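Local coordinates for protein ORF14 (PDB 2WPX) that binds acetyl-CoA and probably works as an acyltransferase of the tandem GNAT type in the clavulanic acid biosynthesis pathway of Streptomyces clavuligerus, at residues V173-L182 and H278-A287; R228-G239 and G250-T258. All coordinates share one frame; numbering follows the deposited sequence.

Contact 1: V173-L182 and H278-A287; sequences VPAVPAGYSL and HALGTLLKLA
L283 is the residue to start from, because both of its methyl branches are used. CD1 reaches the extended, proline-rich run before the strand, 3.9 Å from V173 CG1 and 3.3 Å from the carbonyl oxygen of P174, while CD2 meets CD2 of L182 tip to tip at 3.8 Å. Setting CG anti to the backbone N (chi1 163°) swings the leucine off the helix flank and in between 173-177 and the strand that follows. L182 rests its CD1 on CB of A287 at 3.9 Å; the L182 and L284 side chains run past each other in opposite directions, their CD2 methyls 4.1 Å apart. L283 and L284, both buried, thus meet L182 through methyl groups, and T238 of the adjacent strand 234-242 lies against L182, L284 and A287. P177 belongs to this packed part too, its CG set obliquely against L280 CD1 at 4.0 Å and its CD toward L283 CD2.

Toward solvent the fit thins out. P174, exposed, lays its ring across the end of the buried L286, CD to CD1 3.9 Å. At the far end Y180 turns its ring edge toward the face of H278, centroids 5.4 Å apart and planes at 51°, a tilted edge-to-face pair with the tyrosine OH above the imidazole. That hydroxyl is held by a hydrogen bond to H275, which fixes the tyrosine while H278 itself stays exposed.

A type II turn from P177 to Y180, closed by Y180 N to P177 O, lets the chain double back into strand 180-185. The result is helix 280-295 of the C-terminal GNAT-family region packed against an edge strand of its sheet and lidded by the incoming loop, an alpha/beta layer as in the GNAT fold.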
loop_
_atom_site.group_PDB
_atom_site.type_symbol
_atom_site.label_atom_id
_atom_site.label_comp_id
_atom_site.label_asym_id
_atom_site.label_seq_id
_atom_site.Cartn_x
_atom_site.Cartn_y
_atom_site.Cartn_z
ATOM N N VAL A 173 -1.707 -11.225 25.439
ATOM C CA VAL A 173 -0.755 -10.177 25.095
ATOM C C VAL A 173 0.326 -10.167 26.191
ATOM O O VAL A 173 0.039 -10.286 27.384
ATOM C CB VAL A 173 -1.510 -8.811 25.077
ATOM C CG1 VAL A 173 -0.606 -7.606 24.654
ATOM C CG2 VAL A 173 -2.772 -8.862 24.185
ATOM N N PRO A 174 1.585 -9.988 25.804
ATOM C CA PRO A 174 2.721 -9.971 26.729
ATOM C C PRO A 174 2.612 -8.716 27.631
ATOM O O PRO A 174 1.905 -7.725 27.263
ATOM C CB PRO A 174 3.926 -9.791 25.795
ATOM C CG PRO A 174 3.376 -10.049 24.403
ATOM C CD PRO A 174 1.985 -9.607 24.441
ATOM N N ALA A 175 3.318 -8.771 28.771
ATOM C CA ALA A 175 3.374 -7.676 29.745
ATOM C C ALA A 175 4.107 -6.475 29.156
ATOM O O ALA A 175 5.038 -6.618 28.368
ATOM C CB ALA A 175 4.085 -8.146 30.999
ATOM N N VAL A 176 3.649 -5.298 29.522
ATOM C CA VAL A 176 4.340 -4.050 29.253
ATOM C C VAL A 176 5.561 -3.897 30.158
ATOM O O VAL A 176 5.492 -4.034 31.374
ATOM C CB VAL A 176 3.349 -2.861 29.487
ATOM C CG1 VAL A 176 3.899 -1.541 28.974
ATOM C CG2 VAL A 176 1.971 -3.201 28.842
ATOM N N PRO A 177 6.715 -3.643 29.553
ATOM C CA PRO A 177 7.953 -3.503 30.321
ATOM C C PRO A 177 7.886 -2.305 31.273
ATOM O O PRO A 177 7.239 -1.302 30.956
ATOM C CB PRO A 177 9.017 -3.256 29.245
ATOM C CG PRO A 177 8.309 -3.150 27.935
ATOM C CD PRO A 177 6.945 -3.783 28.109
ATOM N N ALA A 178 8.578 -2.411 32.415
ATOM C CA ALA A 178 8.628 -1.362 33.419
ATOM C C ALA A 178 9.135 -0.109 32.757
ATOM O O ALA A 178 10.016 -0.157 31.905
ATOM C CB ALA A 178 9.542 -1.775 34.561
ATOM N N GLY A 179 8.565 1.021 33.131
ATOM C CA GLY A 179 8.917 2.282 32.488
ATOM C C GLY A 179 8.004 2.639 31.326
ATOM O O GLY A 179 8.045 3.797 30.837
ATOM N N TYR A 180 7.193 1.679 30.855
ATOM C CA TYR A 180 6.345 1.959 29.653
ATOM C C TYR A 180 4.836 1.950 29.878
ATOM O O TYR A 180 4.371 1.344 30.803
ATOM C CB TYR A 180 6.699 1.027 28.490
ATOM C CG TYR A 180 8.142 1.179 28.072
ATOM C CD1 TYR A 180 9.158 0.468 28.728
ATOM C CD2 TYR A 180 8.496 2.068 27.050
ATOM C CE1 TYR A 180 10.486 0.626 28.363
ATOM C CE2 TYR A 180 9.805 2.244 26.691
ATOM C CZ TYR A 180 10.800 1.517 27.348
ATOM O OH TYR A 180 12.107 1.676 26.955
ATOM N N SER A 181 4.068 2.636 29.039
ATOM C CA SER A 181 2.639 2.322 29.017
ATOM C C SER A 181 2.054 2.308 27.628
ATOM O O SER A 181 2.484 3.045 26.742
ATOM C CB SER A 181 1.851 3.229 29.937
ATOM O OG SER A 181 2.298 4.524 29.737
ATOM N N LEU A 182 1.052 1.460 27.448
ATOM C CA LEU A 182 0.378 1.312 26.168
ATOM C C LEU A 182 -0.671 2.378 26.020
ATOM O O LEU A 182 -1.434 2.592 26.946
ATOM C CB LEU A 182 -0.323 -0.022 26.173
ATOM C CG LEU A 182 0.756 -1.059 25.943
ATOM C CD1 LEU A 182 0.060 -2.351 25.618
ATOM C CD2 LEU A 182 1.620 -0.646 24.742
ATOM N N HIS A 278 13.566 -3.989 24.152
ATOM C CA HIS A 278 12.493 -4.277 25.105
ATOM C C HIS A 278 11.333 -5.037 24.472
ATOM O O HIS A 278 10.257 -5.156 25.069
ATOM C CB HIS A 278 11.976 -2.974 25.692
ATOM C CG HIS A 278 13.041 -2.160 26.364
ATOM N ND1 HIS A 278 13.829 -1.253 25.689
ATOM C CD2 HIS A 278 13.486 -2.165 27.643
ATOM C CE1 HIS A 278 14.720 -0.740 26.520
ATOM N NE2 HIS A 278 14.523 -1.272 27.712
ATOM N N ALA A 279 11.517 -5.537 23.251
ATOM C CA ALA A 279 10.403 -6.265 22.598
ATOM C C ALA A 279 9.123 -5.428 22.402
ATOM O O ALA A 279 8.014 -5.957 22.422
ATOM C CB ALA A 279 10.067 -7.533 23.359
ATOM N N LEU A 280 9.283 -4.135 22.189
ATOM C CA LEU A 280 8.176 -3.243 21.841
ATOM C C LEU A 280 7.432 -3.655 20.562
ATOM O O LEU A 280 6.215 -3.613 20.504
ATOM C CB LEU A 280 8.712 -1.827 21.695
ATOM C CG LEU A 280 8.664 -0.985 22.959
ATOM C CD1 LEU A 280 8.430 -1.804 24.207
ATOM C CD2 LEU A 280 9.818 -0.034 23.089
ATOM N N GLY A 281 8.139 -4.125 19.557
ATOM C CA GLY A 281 7.434 -4.446 18.290
ATOM C C GLY A 281 6.469 -5.615 18.388
ATOM O O GLY A 281 5.375 -5.583 17.821
ATOM N N THR A 282 6.889 -6.678 19.083
ATOM C CA THR A 282 5.969 -7.762 19.389
ATOM C C THR A 282 4.814 -7.285 20.267
ATOM O O THR A 282 3.682 -7.593 20.018
ATOM C CB THR A 282 6.709 -8.944 20.026
ATOM O OG1 THR A 282 7.683 -9.421 19.081
ATOM C CG2 THR A 282 5.742 -10.077 20.313
ATOM N N LEU A 283 5.101 -6.515 21.301
ATOM C CA LEU A 283 4.040 -6.117 22.211
ATOM C C LEU A 283 3.047 -5.256 21.453
ATOM O O LEU A 283 1.862 -5.460 21.539
ATOM C CB LEU A 283 4.601 -5.310 23.381
ATOM C CG LEU A 283 3.541 -4.511 24.144
ATOM C CD1 LEU A 283 2.674 -5.437 24.979
ATOM C CD2 LEU A 283 4.205 -3.462 25.006
ATOM N N LEU A 284 3.556 -4.277 20.711
ATOM C CA LEU A 284 2.747 -3.394 19.908
ATOM C C LEU A 284 1.844 -4.143 18.864
ATOM O O LEU A 284 0.650 -3.893 18.796
ATOM C CB LEU A 284 3.640 -2.316 19.269
ATOM C CG LEU A 284 4.061 -1.195 20.229
ATOM C CD1 LEU A 284 4.976 -0.223 19.513
ATOM C CD2 LEU A 284 2.861 -0.417 20.845
ATOM N N LYS A 285 2.385 -5.074 18.091
ATOM C CA LYS A 285 1.534 -5.763 17.097
ATOM C C LYS A 285 0.439 -6.583 17.723
ATOM O O LYS A 285 -0.696 -6.595 17.216
ATOM C CB LYS A 285 2.333 -6.643 16.137
ATOM C CG LYS A 285 3.217 -5.870 15.238
ATOM C CD LYS A 285 4.107 -6.862 14.541
ATOM C CE LYS A 285 4.366 -6.446 13.104
ATOM N NZ LYS A 285 5.480 -5.526 13.203
ATOM N N LEU A 286 0.768 -7.251 18.837
ATOM C CA LEU A 286 -0.197 -8.111 19.491
ATOM C C LEU A 286 -1.237 -7.285 20.200
ATOM O O LEU A 286 -2.424 -7.614 20.118
ATOM C CB LEU A 286 0.461 -9.066 20.458
ATOM C CG LEU A 286 1.109 -10.236 19.744
ATOM C CD1 LEU A 286 1.965 -10.900 20.781
ATOM C CD2 LEU A 286 0.062 -11.214 19.219
ATOM N N ALA A 287 -0.828 -6.214 20.882
ATOM C CA ALA A 287 -1.833 -5.357 21.527
ATOM C C ALA A 287 -2.716 -4.694 20.469
ATOM O O ALA A 287 -3.924 -4.630 20.644
ATOM C CB ALA A 287 -1.153 -4.250 22.452
#

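Contact 2: R228-G239 and G250-T258; sequences RVGRGRRAYHTG and GYTSVSKTT
R233 reaches along T257 to S255: its NH1 donates to S255 OG at 3.1 Å, with the oxygen close to the guanidinium plane but the bond bent (136° at the hydrogen). T257 CG2 sits over the centre of that guanidinium, 3.4 Å from CZ, and NH2 is taken by a salt bridge to D45. With chi1 at 174°, the S255 hydroxyl lies trans to the amide nitrogen and faces the arginine.

The backbone does most of the pairing. R234 and K256 exchange both bonds, the one from R234 N to K256 O nearly straight; Y236 and V254 do the same, 2.7 Å from Y236 N to V254 O. By T238 and T252 both bonds are weak, the one from T238 N to T252 O stretched to 3.4 Å. Side chains find partners beyond the hairpin: Y236 OH bonds E296, T238 OG1 N288, T252 OG1 T269, and H237 ND1 the carbonyl of W185.

Beyond the strand ends, T258 OG1 donates to G232 O at 2.8 Å, in the carbonyl plane on a lone pair. G232 ends the preceding helix in a Schellman motif, and a water accepts from T258 N while donating to R231 O. R234 lays its guanidinium face on K256 CG. The like-charged ends, R234 NH2 and K256 NZ, stay 5.2 Å apart, each with its own partner: E296 for R234, the carbonyls of T257 and N260 for K256.

Strand 180-185 pairs with 234-242 and strand 263-271 with 247-256. Helix 280-295 lies over the face of Y236, T238, T252 and V254; on the other face W185 stacks on H237. At the 231/257-258 end helix 43-51 meets R231, T257 and T258.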
loop_
_atom_site.group_PDB
_atom_site.type_symbol
_atom_site.label_atom_id
_atom_site.label_comp_id
_atom_site.label_asym_id
_atom_site.label_seq_id
_atom_site.Cartn_x
_atom_site.Cartn_y
_atom_site.Cartn_z
ATOM N N ARG A 228 -7.847 8.702 3.711
ATOM C CA ARG A 228 -8.368 7.483 4.266
ATOM C C ARG A 228 -9.856 7.528 4.547
ATOM O O ARG A 228 -10.594 6.639 4.196
ATOM C CB ARG A 228 -7.651 7.186 5.579
ATOM C CG ARG A 228 -6.759 6.020 5.513
ATOM C CD ARG A 228 -5.333 6.385 5.708
ATOM N NE ARG A 228 -4.440 5.217 5.729
ATOM C CZ ARG A 228 -3.130 5.278 5.495
ATOM N NH1 ARG A 228 -2.561 6.450 5.208
ATOM N NH2 ARG A 228 -2.387 4.168 5.549
ATOM N N VAL A 229 -10.283 8.577 5.220
ATOM C CA VAL A 229 -11.666 8.712 5.612
ATOM C C VAL A 229 -12.491 8.836 4.371
ATOM O O VAL A 229 -13.539 8.206 4.302
ATOM C CB VAL A 229 -11.926 9.951 6.555
ATOM C CG1 VAL A 229 -13.389 10.099 6.821
ATOM C CG2 VAL A 229 -11.186 9.794 7.896
ATOM N N GLY A 230 -12.016 9.613 3.389
ATOM C CA GLY A 230 -12.729 9.765 2.122
ATOM C C GLY A 230 -12.819 8.441 1.363
ATOM O O GLY A 230 -13.764 8.178 0.615
ATOM N N ARG A 231 -11.817 7.604 1.558
ATOM C CA ARG A 231 -11.845 6.294 0.972
ATOM C C ARG A 231 -12.600 5.271 1.858
ATOM O O ARG A 231 -12.674 4.130 1.521
ATOM C CB ARG A 231 -10.411 5.861 0.621
ATOM C CG ARG A 231 -9.945 6.659 -0.621
ATOM C CD ARG A 231 -8.434 6.554 -0.893
ATOM N NE ARG A 231 -8.039 5.183 -1.050
ATOM C CZ ARG A 231 -6.832 4.812 -1.474
ATOM N NH1 ARG A 231 -5.951 5.749 -1.845
ATOM N NH2 ARG A 231 -6.532 3.524 -1.568
ATOM N N GLY A 232 -13.206 5.714 2.945
ATOM C CA GLY A 232 -13.996 4.825 3.804
ATOM C C GLY A 232 -13.133 3.881 4.642
ATOM O O GLY A 232 -13.623 2.863 5.142
ATOM N N ARG A 233 -11.833 4.197 4.732
ATOM C CA ARG A 233 -10.900 3.410 5.521
ATOM C C ARG A 233 -10.893 3.878 6.977
ATOM O O ARG A 233 -10.861 5.081 7.259
ATOM C CB ARG A 233 -9.476 3.536 4.955
ATOM C CG ARG A 233 -9.285 2.711 3.711
ATOM C CD ARG A 233 -7.973 2.963 3.080
ATOM N NE ARG A 233 -7.783 2.067 1.940
ATOM C CZ ARG A 233 -7.193 0.883 2.061
ATOM N NH1 ARG A 233 -6.772 0.474 3.254
ATOM N NH2 ARG A 233 -7.032 0.109 1.013
ATOM N N ARG A 234 -10.854 2.903 7.872
ATOM C CA ARG A 234 -10.819 3.089 9.293
ATOM C C ARG A 234 -9.430 2.627 9.783
ATOM O O ARG A 234 -8.864 1.678 9.225
ATOM C CB ARG A 234 -11.785 2.041 9.822
ATOM C CG ARG A 234 -12.636 2.405 10.871
ATOM C CD ARG A 234 -14.002 1.763 10.622
ATOM N NE ARG A 234 -14.182 0.305 10.588
ATOM C CZ ARG A 234 -14.862 -0.340 9.609
ATOM N NH1 ARG A 234 -15.316 0.318 8.534
ATOM N NH2 ARG A 234 -15.084 -1.641 9.669
ATOM N N ALA A 235 -8.914 3.179 10.888
ATOM C CA ALA A 235 -7.592 2.735 11.341
ATOM C C ALA A 235 -7.529 2.474 12.842
ATOM O O ALA A 235 -8.386 2.945 13.596
ATOM C CB ALA A 235 -6.502 3.726 10.893
ATOM N N TYR A 236 -6.545 1.679 13.263
ATOM C CA TYR A 236 -6.432 1.305 14.674
ATOM C C TYR A 236 -4.971 1.454 15.106
ATOM O O TYR A 236 -4.059 0.908 14.439
ATOM C CB TYR A 236 -6.918 -0.133 14.916
ATOM C CG TYR A 236 -8.381 -0.351 14.689
ATOM C CD1 TYR A 236 -8.895 -0.592 13.385
ATOM C CD2 TYR A 236 -9.277 -0.326 15.751
ATOM C CE1 TYR A 236 -10.237 -0.802 13.172
ATOM C CE2 TYR A 236 -10.636 -0.538 15.527
ATOM C CZ TYR A 236 -11.087 -0.759 14.247
ATOM O OH TYR A 236 -12.389 -0.974 14.027
ATOM N N HIS A 237 -4.736 2.211 16.184
ATOM C CA HIS A 237 -3.367 2.523 16.623
ATOM C C HIS A 237 -3.101 2.118 18.073
ATOM O O HIS A 237 -3.950 2.285 18.927
ATOM C CB HIS A 237 -3.073 4.008 16.491
ATOM C CG HIS A 237 -3.269 4.528 15.109
ATOM N ND1 HIS A 237 -4.502 4.928 14.635
ATOM C CD2 HIS A 237 -2.397 4.698 14.081
ATOM C CE1 HIS A 237 -4.376 5.343 13.386
ATOM N NE2 HIS A 237 -3.105 5.230 13.032
ATOM N N THR A 238 -1.934 1.535 18.303
ATOM C CA THR A 238 -1.391 1.327 19.632
ATOM C C THR A 238 -0.005 1.967 19.678
ATOM O O THR A 238 0.776 1.861 18.740
ATOM C CB THR A 238 -1.256 -0.150 19.944
ATOM O OG1 THR A 238 -2.557 -0.754 19.871
ATOM C CG2 THR A 238 -0.630 -0.349 21.370
ATOM N N GLY A 239 0.261 2.688 20.748
ATOM C CA GLY A 239 1.541 3.352 20.942
ATOM C C GLY A 239 2.159 3.000 22.286
ATOM O O GLY A 239 1.475 2.622 23.234
ATOM N N GLY A 250 7.310 3.868 20.586
ATOM C CA GLY A 250 6.885 2.997 19.516
ATOM C C GLY A 250 5.425 3.137 19.153
ATOM O O GLY A 250 4.589 3.610 19.963
ATOM N N TYR A 251 5.110 2.704 17.933
ATOM C CA TYR A 251 3.740 2.572 17.576
ATOM C C TYR A 251 3.502 1.766 16.313
ATOM O O TYR A 251 4.429 1.381 15.613
ATOM C CB TYR A 251 3.119 3.949 17.497
ATOM C CG TYR A 251 2.951 4.442 16.126
ATOM C CD1 TYR A 251 4.022 4.569 15.287
ATOM C CD2 TYR A 251 1.708 4.803 15.670
ATOM C CE1 TYR A 251 3.842 5.019 13.995
ATOM C CE2 TYR A 251 1.528 5.271 14.413
ATOM C CZ TYR A 251 2.592 5.359 13.575
ATOM O OH TYR A 251 2.375 5.831 12.310
ATOM N N THR A 252 2.244 1.525 16.026
ATOM C CA THR A 252 1.873 0.612 15.004
ATOM C C THR A 252 0.423 0.888 14.605
ATOM O O THR A 252 -0.303 1.540 15.340
ATOM C CB THR A 252 2.039 -0.846 15.511
ATOM O OG1 THR A 252 1.830 -1.749 14.430
ATOM C CG2 THR A 252 1.041 -1.166 16.595
ATOM N N SER A 253 0.000 0.404 13.445
ATOM C CA SER A 253 -1.373 0.621 12.964
ATOM C C SER A 253 -1.895 -0.507 12.067
ATOM O O SER A 253 -1.121 -1.142 11.339
ATOM C CB SER A 253 -1.430 1.903 12.135
ATOM O OG SER A 253 -0.434 1.808 11.146
ATOM N N VAL A 254 -3.214 -0.710 12.140
ATOM C CA VAL A 254 -3.998 -1.445 11.169
ATOM C C VAL A 254 -5.012 -0.477 10.451
ATOM O O VAL A 254 -5.600 0.468 11.054
ATOM C CB VAL A 254 -4.727 -2.669 11.801
ATOM C CG1 VAL A 254 -5.605 -3.375 10.791
ATOM C CG2 VAL A 254 -3.700 -3.693 12.324
ATOM N N SER A 255 -5.223 -0.752 9.170
ATOM C CA SER A 255 -6.102 0.014 8.340
ATOM C C SER A 255 -7.171 -0.988 7.905
ATOM O O SER A 255 -6.876 -2.149 7.631
ATOM C CB SER A 255 -5.255 0.527 7.150
ATOM O OG SER A 255 -6.037 1.171 6.200
ATOM N N LYS A 256 -8.423 -0.576 7.863
ATOM C CA LYS A 256 -9.512 -1.520 7.525
ATOM C C LYS A 256 -10.431 -0.794 6.554
ATOM O O LYS A 256 -10.852 0.305 6.856
ATOM C CB LYS A 256 -10.299 -1.853 8.787
ATOM C CG LYS A 256 -11.627 -2.548 8.554
ATOM C CD LYS A 256 -11.363 -4.079 8.583
ATOM C CE LYS A 256 -12.337 -4.886 7.676
ATOM N NZ LYS A 256 -12.336 -4.372 6.243
ATOM N N THR A 257 -10.719 -1.395 5.394
ATOM C CA THR A 257 -11.676 -0.828 4.401
ATOM C C THR A 257 -13.161 -1.019 4.805
ATOM O O THR A 257 -13.504 -1.833 5.679
ATOM C CB THR A 257 -11.420 -1.324 2.954
ATOM O OG1 THR A 257 -11.485 -2.746 2.926
ATOM C CG2 THR A 257 -10.058 -0.944 2.423
ATOM N N THR A 258 -14.041 -0.211 4.220
ATOM C CA THR A 258 -15.455 -0.410 4.416
ATOM C C THR A 258 -15.825 -1.834 3.988
ATOM O O THR A 258 -16.466 -2.561 4.719
ATOM C CB THR A 258 -16.315 0.652 3.666
ATOM O OG1 THR A 258 -16.109 1.934 4.245
ATOM C CG2 THR A 258 -17.829 0.345 3.789
HETATM O O HOH W 1 -13.068 1.574 2.206
#

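How the contacts relate
Both contacts belong to the C-terminal half and meet at L284, whose methyls pack on the backbone of G250 and Y251 and on T238 CG2. Contact 1 brings a loop and edge strand onto helix 280-295; contact 2 builds the hairpin that the same helix covers, and its strand 234-242 is the neighbour of 180-185. The centre of contact 2 lies about 12 Å from the centre of the chain, that of contact 1 about 26 Å. Their chemistry differs: contact 1 is apolar contact plus one aromatic pair, grading from buried leucines to the exposed P174 and H278, whereas contact 2 is carried by backbone bonds, with R233, R234 and K256 at its 232-234/255-258 end.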